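Local coordinates for uncharacterized protein MJ0327 (PDB 2QTD) that is of unknown function but has a ribonuclease H-like fold and, by family, may take part in handling the iron-molybdenum cofactor of dinitrogenase, at residues V7-D12 and K89-F94; F26-I31 and E55-I60. All blocks are in the same frame, centred on the assembly; numbering follows the deposited sequence.

Contact 1 (V7-D12 and K89-F94)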
ATOM      1  N   VAL A   7      -5.227   2.275  -3.440  1.00 15.73           N
ATOM      2  CA  VAL A   7      -3.964   1.611  -3.081  1.00 17.37           C
ATOM      3  C   VAL A   7      -3.540   2.089  -1.708  1.00 17.00           C
ATOM      4  O   VAL A   7      -3.530   3.298  -1.427  1.00 16.41           O
ATOM      5  CB  VAL A   7      -2.845   1.895  -4.095  1.00 17.55           C
ATOM      6  CG1 VAL A   7      -1.572   1.093  -3.725  1.00 18.36           C
ATOM      7  CG2 VAL A   7      -3.327   1.613  -5.576  1.00 16.84           C
ATOM      8  N   ALA A   8      -3.238   1.148  -0.841  1.00 16.86           N
ATOM      9  CA  ALA A   8      -2.619   1.488   0.488  1.00 17.93           C
ATOM     10  C   ALA A   8      -1.079   1.336   0.483  1.00 21.57           C
ATOM     11  O   ALA A   8      -0.542   0.306   0.091  1.00 21.13           O
ATOM     12  CB  ALA A   8      -3.272   0.663   1.599  1.00 20.31           C
ATOM     13  N   ILE A   9      -0.394   2.370   0.935  1.00 20.88           N
ATOM     14  CA  ILE A   9       1.092   2.405   0.994  1.00 20.13           C
ATOM     15  C   ILE A   9       1.554   2.541   2.417  1.00 19.61           C
ATOM     16  O   ILE A   9       1.144   3.481   3.133  1.00 20.49           O
ATOM     17  CB  ILE A   9       1.671   3.553   0.139  1.00 22.88           C
ATOM     18  CG1 ILE A   9       0.979   3.543  -1.235  1.00 23.84           C
ATOM     19  CG2 ILE A   9       3.240   3.441   0.108  1.00 22.41           C
ATOM     20  CD1 ILE A   9       1.405   4.545  -2.221  1.00 25.89           C
ATOM     21  N   SER A  10       2.479   1.667   2.827  1.00 17.48           N
ATOM     22  CA  SER A  10       2.989   1.694   4.203  1.00 17.02           C
ATOM     23  C   SER A  10       4.042   2.805   4.314  1.00 18.64           C
ATOM     24  O   SER A  10       5.088   2.734   3.693  1.00 19.78           O
ATOM     25  CB  SER A  10       3.571   0.330   4.495  1.00 19.44           C
ATOM     26  OG  SER A  10       4.636   0.032   3.614  1.00 20.59           O
HETATM   27  N   MSE A  11       3.736   3.827   5.114  1.00 18.88           N
HETATM   28  CA  MSE A  11       4.544   5.056   5.181  1.00 20.34           C
HETATM   29  C   MSE A  11       5.175   5.356   6.547  1.00 21.92           C
HETATM   30  O   MSE A  11       4.562   5.212   7.608  1.00 19.52           O
HETATM   31  CB  MSE A  11       3.708   6.282   4.767  1.00 21.98           C
HETATM   32  CG  MSE A  11       3.259   6.277   3.305  1.00 20.97           C
HETATM   33 SE   MSE A  11       4.791   6.421   2.106  0.75 21.34          SE
HETATM   34  CE  MSE A  11       5.667   8.117   2.708  1.00 18.21           C
ATOM     35  N   ASP A  12       6.434   5.796   6.508  1.00 18.16           N
ATOM     36  CA  ASP A  12       7.036   6.569   7.623  1.00 20.10           C
ATOM     37  C   ASP A  12       6.904   8.058   7.275  1.00 20.85           C
ATOM     38  O   ASP A  12       6.484   8.409   6.179  1.00 20.17           O
ATOM     39  CB  ASP A  12       8.503   6.201   7.821  1.00 21.63           C
ATOM     40  CG  ASP A  12       8.696   4.845   8.488  1.00 26.86           C
ATOM     41  OD1 ASP A  12       7.750   4.255   9.058  1.00 22.88           O
ATOM     42  OD2 ASP A  12       9.832   4.386   8.470  1.00 25.99           O
ATOM     43  N   LYS A  89       7.494   8.169  -6.784  1.00 22.31           N
ATOM     44  CA  LYS A  89       8.139   7.266  -7.757  1.00 20.58           C
ATOM     45  C   LYS A  89       7.436   5.925  -7.804  1.00 20.62           C
ATOM     46  O   LYS A  89       7.148   5.407  -8.873  1.00 22.58           O
ATOM     47  CB  LYS A  89       9.610   7.037  -7.409  1.00 21.13           C
ATOM     48  CG  LYS A  89      10.364   6.189  -8.419  1.00 25.91           C
ATOM     49  N   ASN A  90       7.136   5.385  -6.628  1.00 19.82           N
ATOM     50  CA  ASN A  90       6.393   4.117  -6.546  1.00 19.73           C
ATOM     51  C   ASN A  90       4.945   4.101  -7.045  1.00 20.76           C
ATOM     52  O   ASN A  90       4.527   3.130  -7.648  1.00 20.63           O
ATOM     53  CB  ASN A  90       6.497   3.513  -5.157  1.00 21.13           C
ATOM     54  CG  ASN A  90       7.825   2.791  -4.962  1.00 18.29           C
ATOM     55  OD1 ASN A  90       7.916   1.589  -5.245  1.00 23.33           O
ATOM     56  ND2 ASN A  90       8.881   3.529  -4.520  1.00 21.73           N
ATOM     57  N   ILE A  91       4.208   5.190  -6.810  1.00 20.03           N
ATOM     58  CA  ILE A  91       2.884   5.352  -7.357  1.00 21.95           C
ATOM     59  C   ILE A  91       2.985   5.368  -8.872  1.00 19.69           C
ATOM     60  O   ILE A  91       2.208   4.686  -9.534  1.00 21.05           O
ATOM     61  CB  ILE A  91       2.176   6.605  -6.815  1.00 21.63           C
ATOM     62  CG1 ILE A  91       1.799   6.384  -5.342  1.00 21.12           C
ATOM     63  CG2 ILE A  91       0.940   6.881  -7.623  1.00 22.30           C
ATOM     64  CD1 ILE A  91       1.497   7.675  -4.554  1.00 21.49           C
ATOM     65  N   SER A  92       3.946   6.117  -9.422  1.00 19.70           N
ATOM     66  CA  SER A  92       4.186   6.119 -10.873  0.50 20.88           C
ATOM     67  C   SER A  92       4.504   4.722 -11.425  1.00 19.21           C
ATOM     68  O   SER A  92       3.934   4.304 -12.445  1.00 21.51           O
ATOM     69  CB  SER A  92       5.317   7.091 -11.259  0.50 20.03           C
ATOM     70  OG  SER A  92       5.027   8.414 -10.848  0.50 24.49           O
ATOM     71  N   LEU A  93       5.433   4.012 -10.772  1.00 19.90           N
ATOM     72  CA  LEU A  93       5.790   2.636 -11.162  1.00 20.48           C
ATOM     73  C   LEU A  93       4.581   1.701 -11.116  1.00 17.32           C
ATOM     74  O   LEU A  93       4.400   0.864 -12.003  1.00 21.21           O
ATOM     75  CB  LEU A  93       6.932   2.105 -10.290  1.00 18.73           C
ATOM     76  CG  LEU A  93       8.329   2.721 -10.526  1.00 23.69           C
ATOM     77  CD1 LEU A  93       9.293   2.292  -9.389  1.00 25.22           C
ATOM     78  CD2 LEU A  93       8.890   2.307 -11.880  1.00 24.70           C
ATOM     79  N   PHE A  94       3.744   1.867 -10.096  1.00 20.36           N
ATOM     80  CA  PHE A  94       2.517   1.076  -9.925  1.00 17.64           C
ATOM     81  C   PHE A  94       1.586   1.261 -11.131  1.00 20.20           C
ATOM     82  O   PHE A  94       1.174   0.312 -11.782  1.00 19.64           O
ATOM     83  CB  PHE A  94       1.804   1.429  -8.608  1.00 20.58           C
ATOM     84  CG  PHE A  94       0.506   0.714  -8.419  1.00 24.61           C
ATOM     85  CD1 PHE A  94       0.479  -0.579  -7.949  1.00 23.68           C
ATOM     86  CD2 PHE A  94      -0.688   1.297  -8.825  1.00 23.92           C
ATOM     87  CE1 PHE A  94      -0.721  -1.268  -7.815  1.00 29.66           C
ATOM     88  CE2 PHE A  94      -1.889   0.602  -8.713  1.00 27.26           C
ATOM     89  CZ  PHE A  94      -1.891  -0.679  -8.173  1.00 28.97           C
TER
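The ring of F94 meets V7 obliquely, neither squarely over a face nor straight at an edge. V7 CG2 lies 3.6 Å from F94 CE2 and 3.7 Å from F94 CZ, so the methyl reaches the far end of the ring. The two side chains come from opposite directions, one from strand 5-11 and one from helix 87-95. The F94 CG is anti to the backbone N (chi1 177°), which carries the ring away from the start of the helix and toward the sheet. The F94 ring also rests on A59 and I61 of strand 59-62, and Y80 forms an edge-to-face pair with it.

One turn back along the helix, I91 meets I9. I9 CD1 lies 3.6 Å from I91 CG1, and I9 CD1 is 3.9 Å from I91 CD1. These two side chains cross at about a right angle. I9 is extended at its second torsion (chi2 -179°), so its terminal methyl makes the contact. V87, at the start of the helix, covers I9 as well. N90 faces the same way but is bonded to E83 N and D86 O, at the chain leading into the helix.

All four touching residues are buried, and no hydrogen bond crosses between the segments. The helix is therefore held against this strand by apolar contact alone, while the amide of N90 is satisfied by the chain before the helix.

Contact 2 (F26-I31 and E55-I60)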
ATOM      1  N   PHE A  26      -0.632   4.374   7.041  1.00 18.91           N
ATOM      2  CA  PHE A  26      -1.003   3.911   5.712  1.00 19.34           C
ATOM      3  C   PHE A  26      -1.509   5.119   4.956  1.00 18.80           C
ATOM      4  O   PHE A  26      -2.376   5.885   5.455  1.00 18.56           O
ATOM      5  CB  PHE A  26      -2.086   2.845   5.760  1.00 22.77           C
ATOM      6  CG  PHE A  26      -1.758   1.711   6.675  1.00 24.52           C
ATOM      7  CD1 PHE A  26      -0.804   0.780   6.292  1.00 24.75           C
ATOM      8  CD2 PHE A  26      -2.405   1.574   7.882  1.00 28.36           C
ATOM      9  CE1 PHE A  26      -0.490  -0.285   7.152  1.00 27.87           C
ATOM     10  CE2 PHE A  26      -2.108   0.505   8.742  1.00 33.16           C
ATOM     11  CZ  PHE A  26      -1.152  -0.407   8.371  1.00 26.88           C
ATOM     12  N   LEU A  27      -0.874   5.386   3.819  1.00 17.25           N
ATOM     13  CA  LEU A  27      -1.365   6.359   2.851  1.00 17.67           C
ATOM     14  C   LEU A  27      -2.360   5.666   1.903  1.00 21.26           C
ATOM     15  O   LEU A  27      -1.983   4.741   1.156  1.00 19.57           O
ATOM     16  CB  LEU A  27      -0.201   7.000   2.102  1.00 18.12           C
ATOM     17  CG  LEU A  27      -0.561   8.068   1.032  1.00 19.88           C
ATOM     18  CD1 LEU A  27      -1.156   9.309   1.713  1.00 22.07           C
ATOM     19  CD2 LEU A  27       0.678   8.467   0.285  1.00 21.53           C
ATOM     20  N   ILE A  28      -3.625   6.123   1.912  1.00 19.32           N
ATOM     21  CA  ILE A  28      -4.656   5.576   1.039  1.00 19.74           C
ATOM     22  C   ILE A  28      -4.766   6.514  -0.171  1.00 20.17           C
ATOM     23  O   ILE A  28      -5.124   7.685  -0.039  1.00 22.10           O
ATOM     24  CB  ILE A  28      -6.008   5.389   1.759  1.00 19.45           C
ATOM     25  CG1 ILE A  28      -5.899   4.659   3.098  1.00 22.31           C
ATOM     26  CG2 ILE A  28      -7.008   4.702   0.868  1.00 19.44           C
ATOM     27  CD1 ILE A  28      -5.173   3.338   3.053  1.00 19.29           C
ATOM     28  N   VAL A  29      -4.405   5.995  -1.339  1.00 20.00           N
ATOM     29  CA  VAL A  29      -4.454   6.789  -2.561  0.50 20.18           C
ATOM     30  C   VAL A  29      -5.501   6.241  -3.500  1.00 21.16           C
ATOM     31  O   VAL A  29      -5.573   5.042  -3.759  1.00 20.45           O
ATOM     32  CB  VAL A  29      -3.087   6.932  -3.275  0.50 21.26           C
ATOM     33  CG1 VAL A  29      -2.089   7.697  -2.419  0.50 21.70           C
ATOM     34  CG2 VAL A  29      -2.524   5.602  -3.676  0.50 24.00           C
ATOM     35  N   ARG A  30      -6.332   7.156  -4.011  1.00 19.78           N
ATOM     36  CA  ARG A  30      -7.316   6.843  -5.049  1.00 19.19           C
ATOM     37  C   ARG A  30      -6.698   7.279  -6.361  1.00 21.09           C
ATOM     38  O   ARG A  30      -6.347   8.443  -6.514  1.00 23.41           O
ATOM     39  CB  ARG A  30      -8.649   7.577  -4.853  1.00 20.91           C
ATOM     40  CG  ARG A  30      -9.563   7.689  -6.058  1.00 28.09           C
ATOM     41  CD  ARG A  30     -10.002   6.372  -6.580  1.00 42.79           C
ATOM     42  NE  ARG A  30     -10.764   5.627  -5.583  1.00 49.04           N
ATOM     43  CZ  ARG A  30     -11.271   4.405  -5.780  1.00 54.71           C
ATOM     44  NH1 ARG A  30     -11.134   3.784  -6.954  1.00 54.36           N
ATOM     45  NH2 ARG A  30     -11.952   3.813  -4.794  1.00 57.08           N
ATOM     46  N   ILE A  31      -6.595   6.340  -7.297  1.00 23.05           N
ATOM     47  CA  ILE A  31      -6.026   6.572  -8.623  1.00 25.35           C
ATOM     48  C   ILE A  31      -7.175   6.426  -9.588  1.00 25.44           C
ATOM     49  O   ILE A  31      -7.948   5.471  -9.489  1.00 26.87           O
ATOM     50  CB  ILE A  31      -4.944   5.558  -8.980  1.00 23.93           C
ATOM     51  CG1 ILE A  31      -3.700   5.739  -8.088  1.00 25.68           C
ATOM     52  CG2 ILE A  31      -4.624   5.675 -10.541  1.00 23.46           C
ATOM     53  CD1 ILE A  31      -2.841   4.425  -7.854  1.00 27.08           C
ATOM     54  N   GLU A  55     -11.462  -0.009   4.415  1.00 23.32           N
ATOM     55  CA  GLU A  55     -11.234   0.765   3.175  1.00 22.59           C
ATOM     56  C   GLU A  55     -11.454  -0.018   1.894  1.00 21.15           C
ATOM     57  O   GLU A  55     -11.752   0.565   0.856  1.00 23.07           O
ATOM     58  CB  GLU A  55      -9.771   1.308   3.169  1.00 23.12           C
ATOM     59  CG  GLU A  55      -9.501   2.467   4.095  1.00 33.83           C
ATOM     60  CD  GLU A  55     -10.271   3.731   3.687  1.00 30.42           C
ATOM     61  OE1 GLU A  55     -10.394   4.050   2.455  1.00 33.00           O
ATOM     62  OE2 GLU A  55     -10.767   4.380   4.612  1.00 25.01           O
ATOM     63  N   ASN A  56     -11.303  -1.339   1.980  1.00 21.32           N
ATOM     64  CA  ASN A  56     -11.548  -2.232   0.833  1.00 23.52           C
ATOM     65  C   ASN A  56     -10.649  -1.834  -0.363  1.00 21.66           C
ATOM     66  O   ASN A  56     -11.126  -1.603  -1.494  1.00 20.25           O
ATOM     67  CB  ASN A  56     -13.025  -2.232   0.463  1.00 23.66           C
ATOM     68  CG  ASN A  56     -13.426  -3.409  -0.409  1.00 22.35           C
ATOM     69  OD1 ASN A  56     -12.738  -4.441  -0.444  1.00 26.77           O
ATOM     70  ND2 ASN A  56     -14.573  -3.282  -1.098  1.00 29.56           N
ATOM     71  N   VAL A  57      -9.358  -1.725  -0.079  1.00 23.74           N
ATOM     72  CA  VAL A  57      -8.373  -1.280  -1.073  1.00 19.71           C
ATOM     73  C   VAL A  57      -8.225  -2.374  -2.144  1.00 20.07           C
ATOM     74  O   VAL A  57      -8.586  -3.549  -1.930  1.00 19.04           O
ATOM     75  CB  VAL A  57      -6.994  -0.845  -0.452  1.00 21.74           C
ATOM     76  CG1 VAL A  57      -7.199   0.256   0.618  1.00 21.11           C
ATOM     77  CG2 VAL A  57      -6.188  -2.055   0.096  1.00 21.55           C
ATOM     78  N   ASN A  58      -7.764  -1.980  -3.307  1.00 20.06           N
ATOM     79  CA  ASN A  58      -7.471  -2.927  -4.384  1.00 22.10           C
ATOM     80  C   ASN A  58      -6.059  -3.534  -4.250  1.00 18.77           C
ATOM     81  O   ASN A  58      -5.807  -4.639  -4.746  1.00 22.81           O
ATOM     82  CB  ASN A  58      -7.631  -2.271  -5.762  1.00 22.74           C
ATOM     83  CG  ASN A  58      -9.021  -1.695  -5.999  1.00 22.24           C
ATOM     84  OD1 ASN A  58      -9.272  -0.511  -5.764  1.00 24.19           O
ATOM     85  ND2 ASN A  58      -9.943  -2.549  -6.449  1.00 31.67           N
ATOM     86  N   ALA A  59      -5.132  -2.828  -3.632  1.00 18.82           N
ATOM     87  CA  ALA A  59      -3.722  -3.186  -3.681  1.00 20.52           C
ATOM     88  C   ALA A  59      -3.025  -2.570  -2.502  1.00 17.65           C
ATOM     89  O   ALA A  59      -3.511  -1.535  -1.966  1.00 18.87           O
ATOM     90  CB  ALA A  59      -3.112  -2.677  -4.984  1.00 17.51           C
ATOM     91  N   ILE A  60      -1.907  -3.192  -2.079  1.00 18.09           N
ATOM     92  CA  ILE A  60      -0.985  -2.655  -1.084  1.00 18.84           C
ATOM     93  C   ILE A  60       0.392  -2.504  -1.733  1.00 21.35           C
ATOM     94  O   ILE A  60       0.773  -3.383  -2.507  1.00 22.43           O
ATOM     95  CB  ILE A  60      -0.909  -3.588   0.171  1.00 18.89           C
ATOM     96  CG1 ILE A  60      -2.176  -3.516   1.001  1.00 20.28           C
ATOM     97  CG2 ILE A  60       0.301  -3.244   1.072  1.00 20.56           C
ATOM     98  CD1 ILE A  60      -2.396  -4.704   2.017  1.00 20.43           C
TER
HETATM   99  O   HOH W   1     -11.503   0.806  -6.028  1.00 44.61           O
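This contact lies at the end of a beta-alpha-beta crossover. Strand 35-43 leads into helix 46-54, and the chain returns through 55-58 to strand 59-62, which runs parallel to 35-43. Between those two strands in the sheet lie 25-32 and 5-11. N56 has positive phi (58°) and is the first residue after the helix to leave helical geometry. The returning chain passes I28 and R30 of strand 25-32.

I28 carries the apolar part. Its CG2 branch lies 3.8 Å from E55 OE1, so a methyl sits beside a carboxylate oxygen. Its other branch ends at CD1, which is 4.4 Å from V57 CG1, a looser contact. E55 is bent at its second torsion (chi2 -65°), and its carboxylate comes over the sheet. There E55 OE1 forms a salt bridge with K6 and E55 OE2 one with K40, from the two strands that flank 25-32. E55 OE2 is also hydrogen-bonded to a tetraethylene glycol, probably from the crystallisation liquor.

R30 and N58 are joined through a water. R30 NH1 donates to it at 3.1 Å, and the water donates to N58 OD1 at 2.6 Å. That same oxygen of N58 also accepts a hydrogen bond from K6 N, so it has two donors. N58 is thereby tied to strand 5-11 directly and to strand 25-32 through solvent.

No direct hydrogen bond links the two segments. The carboxylate of E55 is paired with two lysines, which would probably favour its ionised form. Across these two segments the polar link is a water, and the apolar contact of I28 with V57 is small; the salt bridges and the K6 N bond run to neighbouring strands.

How the contacts relate
Both contacts are buried, and both lie on the same mixed sheet, but on opposite faces. Contact 1 sets helix 87-95 against one face. Contact 2 places the chain between helix 46-54 and strand 59-62 on the other. Strands 5-11 and 25-32 are antiparallel neighbours and join them: V7 N lies 2.8 Å from V29 O, and I9 O lies 2.9 Å from L27 N, both probable hydrogen bonds. Beside these, A8 packs on I28 and V7 on I31. The chemistry differs. Contact 1 is wholly apolar. Contact 2 has lysine-paired charge and a bridging water, and its polar members E55, R30 and N58 are partly exposed.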